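Long-range contacts in precorrin-6A reductase (Rhodobacter capsulatus, PDB 4X7G), which catalyses the NADPH-dependent reduction of precorrin-6A to precorrin-6B, a step in the biosynthesis of the cobalamin (vitamin B12) corrin ring: residues Gly49-Val57 against Met79-Thr90; Gly64-Thr72 against Val237-Ala246. All blocks are in the same frame, centred on the assembly; numbering follows the deposited sequence. Where two conformers were deposited one is given.

Contact 1 of 2, residues Gly49-Val57 against Met79-Thr90; sequences GFGGVAGLV and MSANAVAACAQT. With NAP (NADP nicotinamide-adenine-dinucleotide phosphate), chain B.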
# COMPACT_ATOMS: atom_id res chain seq x y z
N GLY A 49 -0.47 16.04 1.53
CA GLY A 49 0.94 16.00 1.27
C GLY A 49 1.76 16.98 2.12
O GLY A 49 1.20 17.78 2.80
N PHE A 50 3.07 16.82 2.11
CA PHE A 50 3.95 17.73 2.82
C PHE A 50 4.47 18.89 1.91
O PHE A 50 5.04 19.84 2.48
CB PHE A 50 5.17 16.99 3.40
CG PHE A 50 4.79 15.94 4.40
CD1 PHE A 50 4.58 16.30 5.74
CD2 PHE A 50 4.62 14.63 4.04
CE1 PHE A 50 4.25 15.31 6.66
CE2 PHE A 50 4.32 13.65 4.97
CZ PHE A 50 4.12 13.99 6.25
N GLY A 51 4.34 18.78 0.60
CA GLY A 51 5.08 19.78 -0.29
C GLY A 51 6.44 19.32 -0.65
O GLY A 51 7.44 20.05 -0.53
N GLY A 52 6.56 18.06 -1.04
CA GLY A 52 7.79 17.52 -1.49
C GLY A 52 8.85 17.36 -0.36
O GLY A 52 8.54 17.38 0.89
N VAL A 53 10.11 17.20 -0.73
CA VAL A 53 11.18 16.95 0.21
C VAL A 53 11.33 18.17 1.13
O VAL A 53 11.37 18.05 2.36
CB VAL A 53 12.54 16.62 -0.45
CG1 VAL A 53 13.64 16.61 0.57
CG2 VAL A 53 12.40 15.26 -1.18
N ALA A 54 11.36 19.38 0.54
CA ALA A 54 11.48 20.53 1.33
C ALA A 54 10.39 20.74 2.33
O ALA A 54 10.63 21.12 3.47
CB ALA A 54 11.66 21.78 0.41
N GLY A 55 9.18 20.46 1.93
CA GLY A 55 8.04 20.53 2.79
C GLY A 55 8.07 19.54 3.97
O GLY A 55 7.72 19.90 5.08
N LEU A 56 8.58 18.33 3.68
CA LEU A 56 8.65 17.32 4.73
C LEU A 56 9.79 17.71 5.69
O LEU A 56 9.71 17.58 6.90
CB LEU A 56 8.91 15.96 4.12
CG LEU A 56 9.10 14.82 5.17
CD1 LEU A 56 7.94 14.75 6.14
CD2 LEU A 56 9.25 13.49 4.41
N VAL A 57 10.91 18.20 5.14
CA VAL A 57 11.98 18.76 6.01
C VAL A 57 11.43 19.80 6.99
O VAL A 57 11.66 19.76 8.22
CB VAL A 57 13.10 19.36 5.12
CG1 VAL A 57 14.01 20.28 5.95
CG2 VAL A 57 13.89 18.27 4.49
N MSE A 79 6.72 8.94 -2.02
CA MSE A 79 6.68 9.29 -0.63
C MSE A 79 7.88 8.70 0.04
O MSE A 79 8.53 9.31 0.86
CB MSE A 79 5.38 8.77 -0.00
CG MSE A 79 5.27 9.23 1.48
SE MSE A 79 5.04 11.12 1.84
CE MSE A 79 5.18 10.87 3.73
N SER A 80 8.14 7.42 -0.21
CA SER A 80 9.24 6.75 0.44
C SER A 80 10.60 7.38 0.09
O SER A 80 11.43 7.59 0.96
CB SER A 80 9.28 5.29 0.12
OG SER A 80 8.16 4.57 0.74
N ALA A 81 10.82 7.71 -1.19
CA ALA A 81 12.05 8.46 -1.56
C ALA A 81 12.13 9.80 -0.92
O ALA A 81 13.22 10.17 -0.44
CB ALA A 81 12.15 8.55 -3.06
N ASN A 82 11.04 10.48 -0.83
CA ASN A 82 11.02 11.80 -0.18
C ASN A 82 11.40 11.67 1.27
O ASN A 82 12.14 12.50 1.83
CB ASN A 82 9.71 12.53 -0.28
CG ASN A 82 9.44 13.03 -1.68
OD1 ASN A 82 10.24 12.84 -2.60
ND2 ASN A 82 8.35 13.65 -1.85
N ALA A 83 10.93 10.63 1.95
CA ALA A 83 11.27 10.44 3.37
C ALA A 83 12.74 10.14 3.53
O ALA A 83 13.36 10.66 4.49
CB ALA A 83 10.43 9.29 3.99
N VAL A 84 13.33 9.31 2.67
CA VAL A 84 14.77 9.08 2.79
C VAL A 84 15.50 10.41 2.67
O VAL A 84 16.37 10.66 3.54
CB VAL A 84 15.26 8.11 1.71
CG1 VAL A 84 16.78 7.95 1.87
CG2 VAL A 84 14.57 6.79 1.84
N ALA A 85 15.16 11.25 1.72
CA ALA A 85 15.89 12.51 1.51
C ALA A 85 15.66 13.45 2.63
O ALA A 85 16.67 14.06 3.16
CB ALA A 85 15.53 13.10 0.19
N ALA A 86 14.42 13.61 3.08
CA ALA A 86 14.13 14.58 4.13
C ALA A 86 14.77 14.14 5.46
O ALA A 86 15.28 14.97 6.26
CB ALA A 86 12.65 14.78 4.32
N CYS A 87 14.72 12.86 5.81
CA CYS A 87 15.33 12.37 7.04
C CYS A 87 16.84 12.48 6.98
O CYS A 87 17.48 12.80 8.02
CB CYS A 87 14.89 10.90 7.30
SG CYS A 87 13.14 10.82 7.81
N ALA A 88 17.42 12.24 5.82
CA ALA A 88 18.90 12.42 5.73
C ALA A 88 19.27 13.87 5.95
O ALA A 88 20.28 14.12 6.71
CB ALA A 88 19.40 11.96 4.40
N GLN A 89 18.51 14.79 5.36
CA GLN A 89 18.77 16.26 5.49
C GLN A 89 18.63 16.76 6.92
O GLN A 89 19.37 17.66 7.38
CB GLN A 89 17.85 17.11 4.60
CG GLN A 89 18.39 18.51 4.37
CD GLN A 89 17.47 19.40 3.58
OE1 GLN A 89 16.87 18.98 2.61
NE2 GLN A 89 17.36 20.63 4.01
N THR A 90 17.71 16.21 7.67
CA THR A 90 17.47 16.65 9.01
C THR A 90 18.16 15.83 10.07
O THR A 90 18.11 16.19 11.26
CB THR A 90 15.96 16.67 9.30
OG1 THR A 90 15.42 15.33 9.07
CG2 THR A 90 15.18 17.61 8.42
PA NAP B . 3.30 8.29 -3.87
O1A NAP B . 3.12 8.31 -5.39
O2A NAP B . 4.45 7.74 -3.38
O5B NAP B . 3.11 9.69 -3.26
C5B NAP B . 2.82 10.91 -3.98
C4B NAP B . 2.76 12.13 -3.09
O4B NAP B . 1.62 11.97 -2.14
C3B NAP B . 3.89 12.25 -2.10
O3B NAP B . 5.04 12.82 -2.73
C2B NAP B . 3.32 13.02 -0.98
O2B NAP B . 3.09 14.38 -1.40
C1B NAP B . 2.00 12.47 -0.84
N9A NAP B . 1.88 11.32 0.10
C8A NAP B . 1.99 9.97 -0.18
N7A NAP B . 1.81 9.23 0.95
C5A NAP B . 1.67 10.17 1.94
C6A NAP B . 1.45 10.04 3.36
N6A NAP B . 1.24 8.85 3.95
N1A NAP B . 1.36 11.15 4.12
C2A NAP B . 1.52 12.38 3.48
N3A NAP B . 1.69 12.65 2.19
C4A NAP B . 1.75 11.51 1.44
O3 NAP B . 2.12 7.47 -3.14
PN NAP B . 0.60 7.07 -3.59
O1N NAP B . 0.61 5.81 -4.44
O2N NAP B . -0.11 8.24 -4.11
O5D NAP B . -0.01 6.57 -2.18
C5D NAP B . -0.97 7.42 -1.49
C4D NAP B . -1.25 6.81 -0.21
O4D NAP B . -2.01 5.63 -0.40
C3D NAP B . -0.04 6.52 0.71
O3D NAP B . -0.28 6.83 2.09
C2D NAP B . 0.12 5.01 0.54
O2D NAP B . 0.64 4.30 1.61
C1D NAP B . -1.34 4.58 0.26
N1N NAP B . -1.39 3.47 -0.57
C2N NAP B . -0.89 3.26 -1.62
C3N NAP B . -1.22 2.01 -1.97
C7N NAP B . -0.39 2.14 -3.22
O7N NAP B . 0.13 3.37 -3.08
N7N NAP B . -0.28 1.10 -4.16
C4N NAP B . -2.09 1.09 -1.05
C5N NAP B . -2.74 1.45 0.28
C6N NAP B . -2.19 2.71 0.33
P2B NAP B . 4.20 15.54 -1.06
O1X NAP B . 3.36 16.75 -1.37
O2X NAP B . 4.66 15.38 0.27
O3X NAP B . 5.52 15.26 -1.84
O HOH W 1 7.18 14.73 0.91

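Contact 2 of 2, residues Gly64-Thr72 against Val237-Ala246; sequences GVSHVIDAT and VMGWLADHGA. With NAP (NADP nicotinamide-adenine-dinucleotide phosphate), chain B.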
# COMPACT_ATOMS: atom_id res chain seq x y z
N GLY A 64 9.09 18.83 15.54
CA GLY A 64 9.98 18.21 16.41
C GLY A 64 9.99 16.70 16.38
O GLY A 64 10.12 16.03 17.40
N VAL A 65 9.88 16.13 15.20
CA VAL A 65 9.90 14.65 15.01
C VAL A 65 11.29 14.09 15.31
O VAL A 65 12.31 14.57 14.81
CB VAL A 65 9.41 14.32 13.61
CG1 VAL A 65 9.54 12.84 13.33
CG2 VAL A 65 7.96 14.76 13.40
N SER A 66 11.33 13.02 16.09
CA SER A 66 12.54 12.34 16.34
C SER A 66 12.82 11.16 15.48
O SER A 66 13.99 10.77 15.27
CB SER A 66 12.56 11.89 17.81
OG SER A 66 11.47 11.04 18.15
N HIS A 67 11.79 10.46 15.03
CA HIS A 67 11.88 9.22 14.29
C HIS A 67 10.71 9.20 13.33
O HIS A 67 9.56 9.54 13.70
CB HIS A 67 11.80 7.96 15.18
CG HIS A 67 12.77 7.92 16.29
ND1 HIS A 67 12.62 8.68 17.42
CD2 HIS A 67 13.89 7.20 16.43
CE1 HIS A 67 13.68 8.46 18.18
NE2 HIS A 67 14.43 7.51 17.65
N VAL A 68 10.96 8.67 12.13
CA VAL A 68 9.94 8.41 11.14
C VAL A 68 9.87 6.91 10.87
O VAL A 68 10.87 6.29 10.59
CB VAL A 68 10.23 9.13 9.82
CG1 VAL A 68 9.19 8.81 8.75
CG2 VAL A 68 10.29 10.63 10.05
N ILE A 69 8.64 6.37 10.91
CA ILE A 69 8.37 5.03 10.38
C ILE A 69 7.58 5.19 9.11
O ILE A 69 6.46 5.69 9.13
CB ILE A 69 7.62 4.12 11.36
CG1 ILE A 69 8.38 4.05 12.69
CG2 ILE A 69 7.47 2.74 10.70
CD1 ILE A 69 9.75 3.46 12.66
N ASP A 70 8.24 4.83 8.01
CA ASP A 70 7.59 4.88 6.72
C ASP A 70 6.85 3.58 6.51
O ASP A 70 7.43 2.59 6.09
CB ASP A 70 8.64 5.09 5.61
CG ASP A 70 8.06 4.95 4.24
OD1 ASP A 70 6.82 4.89 4.11
OD2 ASP A 70 8.88 4.88 3.27
N ALA A 71 5.54 3.57 6.80
CA ALA A 71 4.67 2.41 6.63
C ALA A 71 3.74 2.63 5.47
O ALA A 71 2.62 2.16 5.48
CB ALA A 71 3.95 2.07 7.92
N THR A 72 4.21 3.40 4.50
CA THR A 72 3.41 3.56 3.25
C THR A 72 3.47 2.26 2.42
O THR A 72 4.29 1.39 2.58
CB THR A 72 3.90 4.74 2.45
OG1 THR A 72 5.23 4.50 1.89
CG2 THR A 72 3.87 6.05 3.20
N VAL A 237 9.98 -3.21 14.04
CA VAL A 237 9.83 -1.78 14.19
C VAL A 237 10.02 -1.45 15.65
O VAL A 237 10.70 -0.48 16.00
CB VAL A 237 8.45 -1.29 13.67
CG1 VAL A 237 8.23 0.13 14.11
CG2 VAL A 237 8.28 -1.52 12.24
N MSE A 238 9.45 -2.22 16.56
CA MSE A 238 9.52 -1.87 17.93
C MSE A 238 10.97 -1.99 18.44
O MSE A 238 11.42 -1.17 19.20
CB MSE A 238 8.61 -2.74 18.77
CG MSE A 238 7.11 -2.48 18.34
SE MSE A 238 6.42 -0.63 17.99
CE MSE A 238 6.80 0.01 19.78
N GLY A 239 11.70 -3.02 17.98
CA GLY A 239 13.15 -3.14 18.34
C GLY A 239 13.95 -1.99 17.78
O GLY A 239 14.84 -1.47 18.46
N TRP A 240 13.70 -1.61 16.53
CA TRP A 240 14.39 -0.48 15.92
C TRP A 240 14.14 0.76 16.69
O TRP A 240 15.06 1.56 16.97
CB TRP A 240 13.97 -0.39 14.45
CG TRP A 240 14.62 0.70 13.66
CD1 TRP A 240 15.69 0.54 12.80
CD2 TRP A 240 14.28 2.06 13.62
NE1 TRP A 240 16.02 1.73 12.24
CE2 TRP A 240 15.20 2.70 12.73
CE3 TRP A 240 13.26 2.83 14.18
CZ2 TRP A 240 15.14 4.03 12.49
CZ3 TRP A 240 13.20 4.15 13.90
CH2 TRP A 240 14.11 4.77 13.06
N LEU A 241 12.87 1.03 17.12
CA LEU A 241 12.60 2.23 17.82
C LEU A 241 13.35 2.25 19.17
O LEU A 241 13.93 3.28 19.53
CB LEU A 241 11.09 2.36 18.11
CG LEU A 241 10.23 2.78 16.94
CD1 LEU A 241 8.74 2.56 17.19
CD2 LEU A 241 10.48 4.20 16.59
N ALA A 242 13.29 1.14 19.87
CA ALA A 242 14.04 1.06 21.14
C ALA A 242 15.56 1.34 20.96
O ALA A 242 16.16 2.14 21.67
CB ALA A 242 13.81 -0.24 21.83
N ASP A 243 16.07 0.66 19.93
CA ASP A 243 17.53 0.82 19.58
C ASP A 243 17.91 2.21 19.26
O ASP A 243 19.06 2.65 19.59
CB ASP A 243 17.89 -0.05 18.41
CG ASP A 243 18.04 -1.46 18.67
OD1 ASP A 243 17.98 -1.99 19.83
OD2 ASP A 243 18.23 -2.25 17.68
N HIS A 244 17.03 3.04 18.67
CA HIS A 244 17.30 4.37 18.30
C HIS A 244 16.81 5.38 19.32
O HIS A 244 16.74 6.57 19.04
CB HIS A 244 16.68 4.67 16.91
CG HIS A 244 17.38 3.93 15.83
ND1 HIS A 244 17.18 2.63 15.58
CD2 HIS A 244 18.24 4.35 14.86
CE1 HIS A 244 17.95 2.21 14.58
NE2 HIS A 244 18.53 3.25 14.11
N GLY A 245 16.56 4.89 20.54
CA GLY A 245 16.31 5.81 21.64
C GLY A 245 14.94 6.35 21.78
O GLY A 245 14.72 7.24 22.60
N ALA A 246 13.97 5.87 20.98
CA ALA A 246 12.59 6.28 21.19
C ALA A 246 12.05 5.66 22.44
O ALA A 246 12.26 4.45 22.69
CB ALA A 246 11.78 5.81 20.01
PA NAP B . 3.30 8.29 -3.87
O1A NAP B . 3.12 8.31 -5.39
O2A NAP B . 4.45 7.74 -3.38
O5B NAP B . 3.11 9.69 -3.26
C5B NAP B . 2.82 10.91 -3.98
C4B NAP B . 2.76 12.13 -3.09
O4B NAP B . 1.62 11.97 -2.14
C3B NAP B . 3.89 12.25 -2.10
O3B NAP B . 5.04 12.82 -2.73
C2B NAP B . 3.32 13.02 -0.98
O2B NAP B . 3.09 14.38 -1.40
C1B NAP B . 2.00 12.47 -0.84
N9A NAP B . 1.88 11.32 0.10
C8A NAP B . 1.99 9.97 -0.18
N7A NAP B . 1.81 9.23 0.95
C5A NAP B . 1.67 10.17 1.94
C6A NAP B . 1.45 10.04 3.36
N6A NAP B . 1.24 8.85 3.95
N1A NAP B . 1.36 11.15 4.12
C2A NAP B . 1.52 12.38 3.48
N3A NAP B . 1.69 12.65 2.19
C4A NAP B . 1.75 11.51 1.44
O3 NAP B . 2.12 7.47 -3.14
PN NAP B . 0.60 7.07 -3.59
O1N NAP B . 0.61 5.81 -4.44
O2N NAP B . -0.11 8.24 -4.11
O5D NAP B . -0.01 6.57 -2.18
C5D NAP B . -0.97 7.42 -1.49
C4D NAP B . -1.25 6.81 -0.21
O4D NAP B . -2.01 5.63 -0.40
C3D NAP B . -0.04 6.52 0.71
O3D NAP B . -0.28 6.83 2.09
C2D NAP B . 0.12 5.01 0.54
O2D NAP B . 0.64 4.30 1.61
C1D NAP B . -1.34 4.58 0.26
N1N NAP B . -1.39 3.47 -0.57
C2N NAP B . -0.89 3.26 -1.62
C3N NAP B . -1.22 2.01 -1.97
C7N NAP B . -0.39 2.14 -3.22
O7N NAP B . 0.13 3.37 -3.08
N7N NAP B . -0.28 1.10 -4.16
C4N NAP B . -2.09 1.09 -1.05
C5N NAP B . -2.74 1.45 0.28
C6N NAP B . -2.19 2.71 0.33
P2B NAP B . 4.20 15.54 -1.06
O1X NAP B . 3.36 16.75 -1.37
O2X NAP B . 4.66 15.38 0.27
O3X NAP B . 5.52 15.26 -1.84

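Contact 1 of 2, residues Gly49-Val57 against Met79-Thr90
Val53 lies nearest Asn82 and Val57 nearest Ala86, with CA atoms 5.2 Å and 5.1 Å apart, where the short helical segments 52-57 and 79-90 cross at -50° with their axes 8.6 Å apart. The methyl of Ala86 is the common floor of the crossing: Leu56 CD2 reaches Ala86 CB at 3.6 Å and Val57 CG2 packs beside it. With chi1 at 176°, the Leu56 side chain extends toward helix 79-90, and its fork sets CD2 on Ala86 and CD1 over the centre of the Phe50 ring. Val53 straddles the neighbouring turn, CG1 on Ala85 CB and CG2 3.5 Å from Asn82 OD1. Further along, Val57 CG1 meets the methyl of Thr90, whose OG1 bonds back to Ala86 O. Toward the cofactor the contact turns polar. Phe50 N gives a hydrogen bond of 2.8 Å to O2X of the NADP 2'-phosphate, and Gly51 N binds O1X, so the turn after strand 45-47 holds this phosphate through backbone amides. A side chain on Gly49 would run into it. A water between Asn82 ND2 and O2X probably bridges them, while Asn82 OD1 takes a hydrogen bond from Gln78. Met79, present as selenomethionine, bends at chi2 (67°) and lays SE over the adenine, 3.3 Å from NADP C4A, with the edge of the Phe50 ring beside it in a Met-aromatic contact. Its backbone N donates a 2.9 Å hydrogen bond to NADP O2A, tying the pyrophosphate to the first turn of helix 77-90. Helices 52-63 and 77-90 lie side by side on one face of the parallel sheet, with Leu7 of strand 4-7 beneath Phe50, Met79 and Ala83.

Contact 2 of 2, residues Gly64-Thr72 against Val237-Ala246
The His67 ring carries the methyl of Ala246 over one face, a CH-pi contact with CB 3.9 Å from the ring centroid, and has His244 O at its edge, in plane. The six-membered ring of Trp240 meets it obliquely, planes at 84°, while Trp240 holds His244 ND1 over one face and Leu241 CD2 at its edge. With CG anti to the carbonyl carbon (chi1 -54°), His67 turns its ring toward the helix end, where NE2 donates an almost straight 2.9 Å bond to His244 O from above the carbonyl plane. Ser66 OG and His67 ND1 share a 2.7 Å hydrogen bond, so bonds at both nitrogens fix the ring's rotation. The acceptor belongs to the first residue beyond helix 234-243, which a Schellman motif with Gly245 at C-prime closes; the strand of a Rossmann-like parallel sheet holds the C-terminal end of a helix running almost antiparallel to it. A leucine at His67 would probably leave His244 O without this donor and let the helix end shift. Ile69 presents CD1 to Trp240 CZ3 at 3.7 Å, and to Val237 CG1 and Leu241 CD2. Leu16 of helix 11-22 borders Ile69, and Trp240 NE1 bonds to Asp229.

Overall arrangement
The centres of contacts 1 and 2 lie about 16 Å apart, and their segments alternate along the chain: 49-57, 64-72, 79-90, then 237-246 far later. Both are built around the parallel sheet of the NADP-binding domain, in which strand 67-70 lies between strands 4-7 and 93-97. Contact 1 joins two helices on one face; contact 2 sets helix 234-243 against the other. Val68 meets Cys87 of contact 1, and Asp70 OD2 probably bonds to Ser80 OG, so the strand links both layers. Because strand 229-231 and helix 234-243 return after the second sheet, contact 2 closes the first domain with C-terminal chain, in keeping with the strand-swapped Rossmann domains of CobK.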